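Long-range contacts in ORF14 (Streptomyces clavuligerus, PDB 2WPX), which binds acetyl-CoA as a tandem GNAT protein of the clavulanic acid biosynthesis pathway and probably transfers acyl groups: residues Q89-H93 and A104-H108; L59-V63 and L112-H116; Q23-L27 and R69-R75. All coordinates share one frame; numbering follows the deposited sequence.

Interaction 1 of 3, residues Q89-H93 and A104-H108; sequences QLLVH and ALWAH. With ACO (acetyl coenzyme *a), chain C.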
# COMPACT_ATOMS: atom_id res chain seq x y z
N GLN A 89 -10.54 -3.79 -3.26
CA GLN A 89 -10.54 -5.22 -3.42
C GLN A 89 -11.65 -5.66 -4.35
O GLN A 89 -12.81 -5.30 -4.15
CB GLN A 89 -10.63 -5.98 -2.07
CG GLN A 89 -10.64 -7.50 -2.23
CD GLN A 89 -10.81 -8.25 -0.89
OE1 GLN A 89 -9.87 -8.88 -0.38
NE2 GLN A 89 -11.99 -8.16 -0.32
N LEU A 90 -11.28 -6.45 -5.35
CA LEU A 90 -12.26 -7.17 -6.15
C LEU A 90 -11.69 -8.57 -6.41
O LEU A 90 -10.82 -8.75 -7.25
CB LEU A 90 -12.55 -6.41 -7.48
CG LEU A 90 -13.80 -6.86 -8.25
CD1 LEU A 90 -14.31 -5.78 -9.17
CD2 LEU A 90 -13.56 -8.22 -9.05
N LEU A 91 -12.20 -9.58 -5.71
CA LEU A 91 -11.57 -10.89 -5.66
C LEU A 91 -12.60 -12.04 -5.86
O LEU A 91 -13.71 -12.03 -5.29
CB LEU A 91 -10.86 -11.03 -4.30
CG LEU A 91 -9.97 -12.23 -3.94
CD1 LEU A 91 -9.29 -12.06 -2.62
CD2 LEU A 91 -10.84 -13.43 -3.81
N VAL A 92 -12.26 -13.00 -6.71
CA VAL A 92 -13.17 -14.10 -7.01
C VAL A 92 -12.42 -15.37 -6.62
O VAL A 92 -11.21 -15.49 -6.87
CB VAL A 92 -13.59 -14.04 -8.50
CG1 VAL A 92 -14.33 -15.29 -8.96
CG2 VAL A 92 -14.49 -12.84 -8.77
N HIS A 93 -13.10 -16.25 -5.89
CA HIS A 93 -12.54 -17.53 -5.46
C HIS A 93 -11.92 -18.25 -6.67
O HIS A 93 -12.59 -18.46 -7.71
CB HIS A 93 -13.67 -18.37 -4.78
CG HIS A 93 -13.25 -19.75 -4.30
ND1 HIS A 93 -13.53 -20.21 -3.02
CD2 HIS A 93 -12.66 -20.79 -4.95
CE1 HIS A 93 -13.08 -21.45 -2.89
NE2 HIS A 93 -12.56 -21.82 -4.05
N ALA A 104 -20.18 -9.51 -12.31
CA ALA A 104 -21.25 -9.14 -11.40
C ALA A 104 -20.69 -8.22 -10.27
O ALA A 104 -21.36 -7.28 -9.87
CB ALA A 104 -21.92 -10.42 -10.84
N LEU A 105 -19.46 -8.45 -9.82
CA LEU A 105 -18.87 -7.63 -8.75
C LEU A 105 -18.63 -6.20 -9.23
O LEU A 105 -18.89 -5.23 -8.56
CB LEU A 105 -17.58 -8.27 -8.27
CG LEU A 105 -17.79 -9.43 -7.30
CD1 LEU A 105 -16.41 -10.09 -7.01
CD2 LEU A 105 -18.52 -9.00 -5.98
N TRP A 106 -18.16 -6.10 -10.46
CA TRP A 106 -17.90 -4.86 -11.07
C TRP A 106 -19.20 -4.09 -11.30
O TRP A 106 -19.25 -2.84 -11.15
CB TRP A 106 -17.24 -5.15 -12.42
CG TRP A 106 -16.99 -3.93 -13.12
CD1 TRP A 106 -17.76 -3.36 -14.08
CD2 TRP A 106 -15.91 -3.02 -12.87
NE1 TRP A 106 -17.19 -2.17 -14.52
CE2 TRP A 106 -16.06 -1.94 -13.78
CE3 TRP A 106 -14.80 -3.03 -12.01
CZ2 TRP A 106 -15.17 -0.88 -13.81
CZ3 TRP A 106 -13.91 -1.97 -12.04
CH2 TRP A 106 -14.11 -0.90 -12.93
N ALA A 107 -20.24 -4.79 -11.70
CA ALA A 107 -21.54 -4.15 -11.90
C ALA A 107 -22.08 -3.64 -10.58
O ALA A 107 -22.70 -2.58 -10.52
CB ALA A 107 -22.56 -5.13 -12.56
N HIS A 108 -21.86 -4.40 -9.51
CA HIS A 108 -22.24 -3.98 -8.18
C HIS A 108 -21.37 -2.76 -7.78
O HIS A 108 -21.89 -1.75 -7.29
CB HIS A 108 -22.13 -5.17 -7.20
CG HIS A 108 -22.65 -4.91 -5.83
ND1 HIS A 108 -21.85 -4.99 -4.71
CD2 HIS A 108 -23.88 -4.57 -5.37
CE1 HIS A 108 -22.54 -4.68 -3.63
NE2 HIS A 108 -23.78 -4.42 -4.00
N1A ACO C . -7.51 -14.24 -18.83
C2A ACO C . -8.02 -13.61 -19.88
N3A ACO C . -9.19 -12.94 -19.86
C4A ACO C . -9.88 -12.85 -18.73
C5A ACO C . -9.37 -13.49 -17.61
C6A ACO C . -8.17 -14.19 -17.67
N6A ACO C . -7.70 -14.79 -16.58
N7A ACO C . -10.22 -13.30 -16.61
C8A ACO C . -11.21 -12.53 -17.06
N9A ACO C . -11.01 -12.26 -18.33
C1B ACO C . -11.99 -11.43 -19.07
C2B ACO C . -12.83 -12.16 -20.12
O2B ACO C . -13.34 -11.17 -21.01
C3B ACO C . -13.96 -12.65 -19.28
O3B ACO C . -15.17 -12.73 -20.00
P3B ACO C . -15.57 -14.16 -20.60
O7A ACO C . -17.03 -14.31 -21.33
O8A ACO C . -14.36 -15.04 -21.01
O9A ACO C . -15.17 -13.52 -21.91
C4B ACO C . -14.25 -11.46 -18.34
O4B ACO C . -12.97 -10.82 -18.12
C5B ACO C . -14.72 -12.57 -17.38
O5B ACO C . -14.84 -12.11 -16.18
P1A ACO C . -15.55 -12.92 -15.11
O1A ACO C . -16.66 -11.93 -14.52
O2A ACO C . -16.01 -14.33 -15.43
O3A ACO C . -14.26 -13.17 -14.26
P2A ACO C . -13.81 -13.62 -12.82
O4A ACO C . -12.94 -14.88 -13.14
O5A ACO C . -14.89 -13.98 -11.87
O6A ACO C . -12.74 -12.40 -12.51
CBP ACO C . -10.56 -11.58 -11.80
CCP ACO C . -11.96 -12.07 -11.35
CDP ACO C . -11.03 -11.69 -13.24
CEP ACO C . -10.85 -10.30 -11.11
CAP ACO C . -9.98 -12.81 -11.04
OAP ACO C . -8.87 -13.22 -11.78
C9P ACO C . -9.44 -12.41 -9.65
O9P ACO C . -10.17 -12.42 -8.67
N8P ACO C . -8.11 -12.26 -9.57
C7P ACO C . -7.44 -11.85 -8.32
C6P ACO C . -8.01 -10.48 -7.98
C5P ACO C . -7.68 -9.38 -8.98
O5P ACO C . -6.61 -9.32 -9.56
N4P ACO C . -8.62 -8.50 -9.13
C3P ACO C . -8.37 -7.29 -9.89
C2P ACO C . -9.31 -7.17 -11.07
S1P ACO C . -8.76 -5.60 -11.79
C ACO C . -10.10 -4.63 -11.36
O ACO C . -10.86 -5.03 -10.48
CH3 ACO C . -10.30 -3.34 -12.16
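L90 O accepts the pantetheine amide N4P of acetyl coenzyme A at 2.9 Å. Two residues on, V92 N answers by donating to the pantetheine carbonyl O9P, also at 2.9 Å, so the cofactor arm lies along strand 89-92 and pairs with its backbone much as a further strand would. This is the GNAT acetyl-CoA site, built on the strand 84-92, helix 101-115, strand 120-127 unit. Other parts of the cofactor are held by backbone N atoms: those of R98 and G100 in the loop before that helix, and of G102 and R103 in its first turn.

Beside the arm, the helix meets the strand through apolar groups. With chi1 at -166°, L90 CG swings away from its own N and the side chain runs antiparallel to that of L105, so that L90 CD2 rests 4.0 Å from L105 CD1. That same L105 methyl also packs 3.8 Å from V92 CG2 and 3.7 Å from L91 O. The other L90 branch, CD1, comes in the plane of the W106 indole and touches its edge at CE3, 4.0 Å away. W106 CZ3 in turn lies 3.9 Å from the acetyl methyl CH3 of the cofactor, in an oblique approach. Pantetheine is thus bound here through one main-chain C=O and one N-H, while the side chains of L90 and W106 give the acetyl end an apolar border.

Interaction 2 of 3, residues L59-V63 and L112-H116; sequences LDDWV and LARKH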
# COMPACT_ATOMS: atom_id res chain seq x y z
N LEU A 59 -15.71 3.38 4.05
CA LEU A 59 -15.63 2.06 3.39
C LEU A 59 -17.01 1.51 3.09
O LEU A 59 -17.95 1.73 3.85
CB LEU A 59 -14.93 1.04 4.26
CG LEU A 59 -13.68 1.59 4.94
CD1 LEU A 59 -13.27 0.64 5.99
CD2 LEU A 59 -12.56 1.72 3.87
N ASP A 60 -17.12 0.76 2.01
CA ASP A 60 -18.37 0.13 1.66
C ASP A 60 -17.95 -1.32 1.24
O ASP A 60 -17.53 -1.57 0.08
CB ASP A 60 -19.04 0.92 0.52
CG ASP A 60 -20.51 0.59 0.35
OD1 ASP A 60 -20.90 -0.54 0.68
OD2 ASP A 60 -21.29 1.45 -0.13
N ASP A 61 -17.98 -2.25 2.19
CA ASP A 61 -17.39 -3.60 1.99
C ASP A 61 -18.45 -4.68 1.76
O ASP A 61 -19.44 -4.76 2.48
CB ASP A 61 -16.54 -3.99 3.19
CG ASP A 61 -15.39 -3.05 3.38
OD1 ASP A 61 -14.95 -2.54 2.33
OD2 ASP A 61 -14.95 -2.81 4.53
N TRP A 62 -18.26 -5.50 0.75
CA TRP A 62 -19.23 -6.54 0.45
C TRP A 62 -18.59 -7.90 0.19
O TRP A 62 -17.44 -8.00 -0.26
CB TRP A 62 -19.97 -6.12 -0.79
CG TRP A 62 -20.81 -4.92 -0.56
CD1 TRP A 62 -20.41 -3.60 -0.52
CD2 TRP A 62 -22.21 -4.93 -0.36
NE1 TRP A 62 -21.51 -2.79 -0.31
CE2 TRP A 62 -22.62 -3.57 -0.20
CE3 TRP A 62 -23.17 -5.95 -0.33
CZ2 TRP A 62 -23.95 -3.22 0.03
CZ3 TRP A 62 -24.49 -5.60 -0.13
CH2 TRP A 62 -24.87 -4.25 0.06
N VAL A 63 -19.34 -8.95 0.46
CA VAL A 63 -19.03 -10.24 -0.11
C VAL A 63 -20.12 -10.73 -1.04
O VAL A 63 -21.26 -10.23 -1.02
CB VAL A 63 -18.71 -11.33 0.97
CG1 VAL A 63 -17.43 -11.00 1.70
CG2 VAL A 63 -19.89 -11.52 1.91
N LEU A 112 -22.59 0.90 -6.49
CA LEU A 112 -22.20 1.47 -5.17
C LEU A 112 -21.57 2.86 -5.38
O LEU A 112 -21.91 3.80 -4.68
CB LEU A 112 -21.22 0.56 -4.44
CG LEU A 112 -21.79 -0.75 -3.90
CD1 LEU A 112 -20.63 -1.57 -3.25
CD2 LEU A 112 -23.05 -0.56 -2.92
N ALA A 113 -20.75 3.00 -6.41
CA ALA A 113 -20.16 4.30 -6.72
C ALA A 113 -21.24 5.32 -7.01
O ALA A 113 -21.15 6.47 -6.57
CB ALA A 113 -19.22 4.23 -7.88
N ARG A 114 -22.25 4.89 -7.74
CA ARG A 114 -23.35 5.73 -8.12
C ARG A 114 -24.19 6.11 -6.88
O ARG A 114 -24.66 7.23 -6.74
CB ARG A 114 -24.19 5.03 -9.18
CG ARG A 114 -24.03 5.63 -10.52
CD ARG A 114 -24.37 4.75 -11.71
NE ARG A 114 -25.25 3.62 -11.45
CZ ARG A 114 -25.08 2.42 -12.02
NH1 ARG A 114 -24.07 2.21 -12.85
NH2 ARG A 114 -25.90 1.41 -11.77
N LYS A 115 -24.38 5.16 -5.97
CA LYS A 115 -25.16 5.44 -4.76
C LYS A 115 -24.46 6.54 -3.91
O LYS A 115 -25.11 7.36 -3.27
CB LYS A 115 -25.33 4.13 -3.98
CG LYS A 115 -25.95 4.32 -2.66
CD LYS A 115 -26.01 3.01 -1.92
CE LYS A 115 -24.68 2.69 -1.32
NZ LYS A 115 -25.04 2.01 -0.04
N HIS A 116 -23.13 6.53 -3.96
CA HIS A 116 -22.29 7.46 -3.25
C HIS A 116 -21.91 8.73 -4.06
O HIS A 116 -21.00 9.47 -3.67
CB HIS A 116 -20.99 6.75 -2.85
CG HIS A 116 -21.14 5.76 -1.74
ND1 HIS A 116 -21.39 6.14 -0.44
CD2 HIS A 116 -21.05 4.41 -1.72
CE1 HIS A 116 -21.45 5.08 0.33
NE2 HIS A 116 -21.23 4.01 -0.42
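H116 NE2 donates to D60 OD2 over 2.6 Å, at an N-H...O angle of 159°. The bond joins strand 57-66 of the GNAT fold to the end of helix 101-115, the helix that follows the acetyl-CoA-binding strand. The oxygen uses its anti lone pair, and it lies in the plane of the imidazole, although the carboxylate and ring planes stand 90° apart. D60 reaches the histidine because its CG is anti to the backbone N (chi1 -164°), which carries the carboxylate off the strand toward the helix. K115 NZ approaches the same OD2, but at 3.8 Å it makes only a long salt bridge, its chain bent near the end to get there.

The second carboxylate oxygen is used within the strand. W62 NE1 donates to D60 OD1, arriving from above the carboxylate plane; the modelled separation is too short to be trusted in detail. H116 and, more doubtfully, W62 hold the two oxygens of this buried aspartate, which would limit the carboxylate's rotation. The carboxylate and the helix C terminus might favour a protonated H116, though the K115 charge near the same oxygen would offset this in part.

H116 is the first residue to leave the helical conformation, yet its N still bonds to L112 O at 3.1 Å. L112 packs against indole and carboxylate where they meet, its CD2 3.9 Å from D60 OD2 and both of its methyls by NE1 of W62. The leucine also touches L74 and L76 of strand 69-79, while W62 meets the H108 ring edge-to-face. Approaching obliquely, L112 CD1 reaches the indole at W62 NE1, 3.3 Å away, and at the neighbouring CD1.

Interaction 3 of 3, residues Q23-L27 and R69-R75; sequences QWLDL and RVVGALR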
# COMPACT_ATOMS: atom_id res chain seq x y z
N GLN A 23 -14.97 -16.61 6.54
CA GLN A 23 -14.98 -16.93 5.11
C GLN A 23 -14.22 -15.98 4.23
O GLN A 23 -13.56 -16.39 3.31
CB GLN A 23 -16.42 -17.12 4.57
CG GLN A 23 -16.82 -18.60 4.77
CD GLN A 23 -18.27 -18.89 4.46
OE1 GLN A 23 -18.71 -18.68 3.33
NE2 GLN A 23 -19.01 -19.41 5.44
N TRP A 24 -14.35 -14.70 4.47
CA TRP A 24 -13.59 -13.71 3.71
C TRP A 24 -12.07 -13.88 3.92
O TRP A 24 -11.25 -13.84 2.96
CB TRP A 24 -14.07 -12.34 4.16
CG TRP A 24 -13.38 -11.25 3.60
CD1 TRP A 24 -13.36 -10.89 2.31
CD2 TRP A 24 -12.61 -10.27 4.32
NE1 TRP A 24 -12.60 -9.75 2.15
CE2 TRP A 24 -12.16 -9.34 3.38
CE3 TRP A 24 -12.24 -10.11 5.65
CZ2 TRP A 24 -11.34 -8.24 3.73
CZ3 TRP A 24 -11.47 -9.01 6.01
CH2 TRP A 24 -11.00 -8.11 5.04
N LEU A 25 -11.69 -14.08 5.18
CA LEU A 25 -10.28 -14.30 5.55
C LEU A 25 -9.77 -15.52 4.77
O LEU A 25 -8.70 -15.44 4.11
CB LEU A 25 -10.14 -14.49 7.08
CG LEU A 25 -10.42 -13.28 7.98
CD1 LEU A 25 -10.19 -13.61 9.44
CD2 LEU A 25 -9.48 -12.15 7.55
N ASP A 26 -10.55 -16.62 4.79
CA ASP A 26 -10.25 -17.80 4.02
C ASP A 26 -10.20 -17.62 2.51
O ASP A 26 -9.35 -18.17 1.83
CB ASP A 26 -11.25 -18.88 4.36
CG ASP A 26 -11.10 -19.35 5.77
OD1 ASP A 26 -12.03 -20.00 6.31
OD2 ASP A 26 -10.03 -19.05 6.34
N LEU A 27 -11.16 -16.92 1.95
CA LEU A 27 -11.09 -16.62 0.54
C LEU A 27 -9.75 -15.97 0.22
O LEU A 27 -9.14 -16.27 -0.81
CB LEU A 27 -12.20 -15.65 0.21
CG LEU A 27 -12.21 -15.03 -1.20
CD1 LEU A 27 -12.62 -16.13 -2.14
CD2 LEU A 27 -13.16 -13.83 -1.28
N ARG A 69 -22.19 -19.86 0.43
CA ARG A 69 -20.78 -19.58 0.76
C ARG A 69 -20.20 -18.42 -0.03
O ARG A 69 -20.60 -18.14 -1.17
CB ARG A 69 -19.85 -20.80 0.63
CG ARG A 69 -20.25 -21.79 -0.45
CD ARG A 69 -19.53 -21.65 -1.80
NE ARG A 69 -18.12 -22.03 -1.74
CZ ARG A 69 -17.38 -22.55 -2.73
NH1 ARG A 69 -17.85 -22.87 -3.94
NH2 ARG A 69 -16.11 -22.76 -2.45
N VAL A 70 -19.27 -17.74 0.61
CA VAL A 70 -18.60 -16.59 0.01
C VAL A 70 -17.80 -17.09 -1.17
O VAL A 70 -16.99 -18.02 -1.03
CB VAL A 70 -17.68 -15.94 1.01
CG1 VAL A 70 -16.88 -14.85 0.36
CG2 VAL A 70 -18.49 -15.37 2.14
N VAL A 71 -17.99 -16.48 -2.33
CA VAL A 71 -17.19 -16.84 -3.44
C VAL A 71 -16.52 -15.62 -4.03
O VAL A 71 -15.85 -15.72 -5.07
CB VAL A 71 -18.02 -17.61 -4.51
CG1 VAL A 71 -18.37 -19.00 -3.97
CG2 VAL A 71 -19.26 -16.84 -4.88
N GLY A 72 -16.68 -14.46 -3.38
CA GLY A 72 -15.96 -13.26 -3.84
C GLY A 72 -16.22 -12.09 -2.92
O GLY A 72 -17.03 -12.17 -2.00
N ALA A 73 -15.53 -10.99 -3.16
CA ALA A 73 -15.57 -9.88 -2.24
C ALA A 73 -15.33 -8.63 -3.05
O ALA A 73 -14.56 -8.64 -3.98
CB ALA A 73 -14.49 -10.04 -1.20
N LEU A 74 -16.02 -7.56 -2.69
CA LEU A 74 -15.77 -6.26 -3.30
C LEU A 74 -15.57 -5.22 -2.22
O LEU A 74 -16.40 -5.10 -1.37
CB LEU A 74 -17.00 -5.84 -4.11
CG LEU A 74 -17.08 -4.40 -4.60
CD1 LEU A 74 -16.11 -4.17 -5.74
CD2 LEU A 74 -18.53 -4.06 -5.01
N ARG A 75 -14.51 -4.43 -2.26
CA ARG A 75 -14.33 -3.39 -1.24
C ARG A 75 -14.10 -2.07 -1.93
O ARG A 75 -13.21 -1.96 -2.77
CB ARG A 75 -13.13 -3.73 -0.34
CG ARG A 75 -13.19 -5.14 0.35
CD ARG A 75 -12.26 -5.20 1.64
NE ARG A 75 -12.59 -4.17 2.65
CZ ARG A 75 -11.77 -3.84 3.65
NH1 ARG A 75 -10.62 -4.48 3.77
NH2 ARG A 75 -12.10 -2.89 4.51
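With CG anti to the backbone N (chi1 175° in W24), both W24 and L27 send their side chains from helix 18-33 to strand 69-79, while Q23 stretches beyond CG to reach the strand's first residues. The short axes of helix and strand cross at 54°, in the N-terminal GNAT domain. The strand carries a classic beta bulge here: V71 and G72 both face V64 on the neighbouring strand. The V71 side chain starts away from the helix, while those of V70, A73 and R75 start toward it.

Q23 supplies the polar link. Its OE1 accepts V70 N at 2.9 Å, with a nearly straight N-H...O angle of 173°, and the donor lies almost in line with the amide C=O. At the other end of the amide, NE2 is hydrogen-bonded to E19 OE1, one helical turn earlier, so the group is gripped at both ends. Nearer the helix backbone, Q23 CB rests on V70 CG2 at 3.6 Å.

L27 fits over the bulge. Its CD2 comes 3.8 Å from G72 CA, where the strand presents bare backbone. L27 CD2 also lies 4.0 Å from A73 CB, and the same methyl touches V70. A73 CB in turn meets the edge of the indole, 3.8 Å from W24 CD1.

R75 runs across the far end of that indole at about a right angle, its guanidinium nearly perpendicular to the ring. NH2 forms a salt bridge with D61, and NH1 is hydrogen-bonded to S49 OG, while W24 CZ2 lies 3.8 Å from R75 CD.

In the fold
From the N terminus, helix 18-33 comes first, and its residues 23-27 open interaction 3, which closes at 69-75. Before that happens, strand 57-66 has opened interaction 2, so these two contacts cross along the chain. Interaction 1 then opens and closes entirely inside the loop that interaction 2 completes at 112-116, after interaction 3 is finished. Strand 69-79 lies between strands 57-66 and 84-92: W62 N pairs with L74 O, and Q89 O with R75 N. The same strand joins the two helices, being packed by helix 18-33 through V70, A73 and R75, and by helix 101-115 through L74, which touches L105 of interaction 1 and L112 of interaction 2.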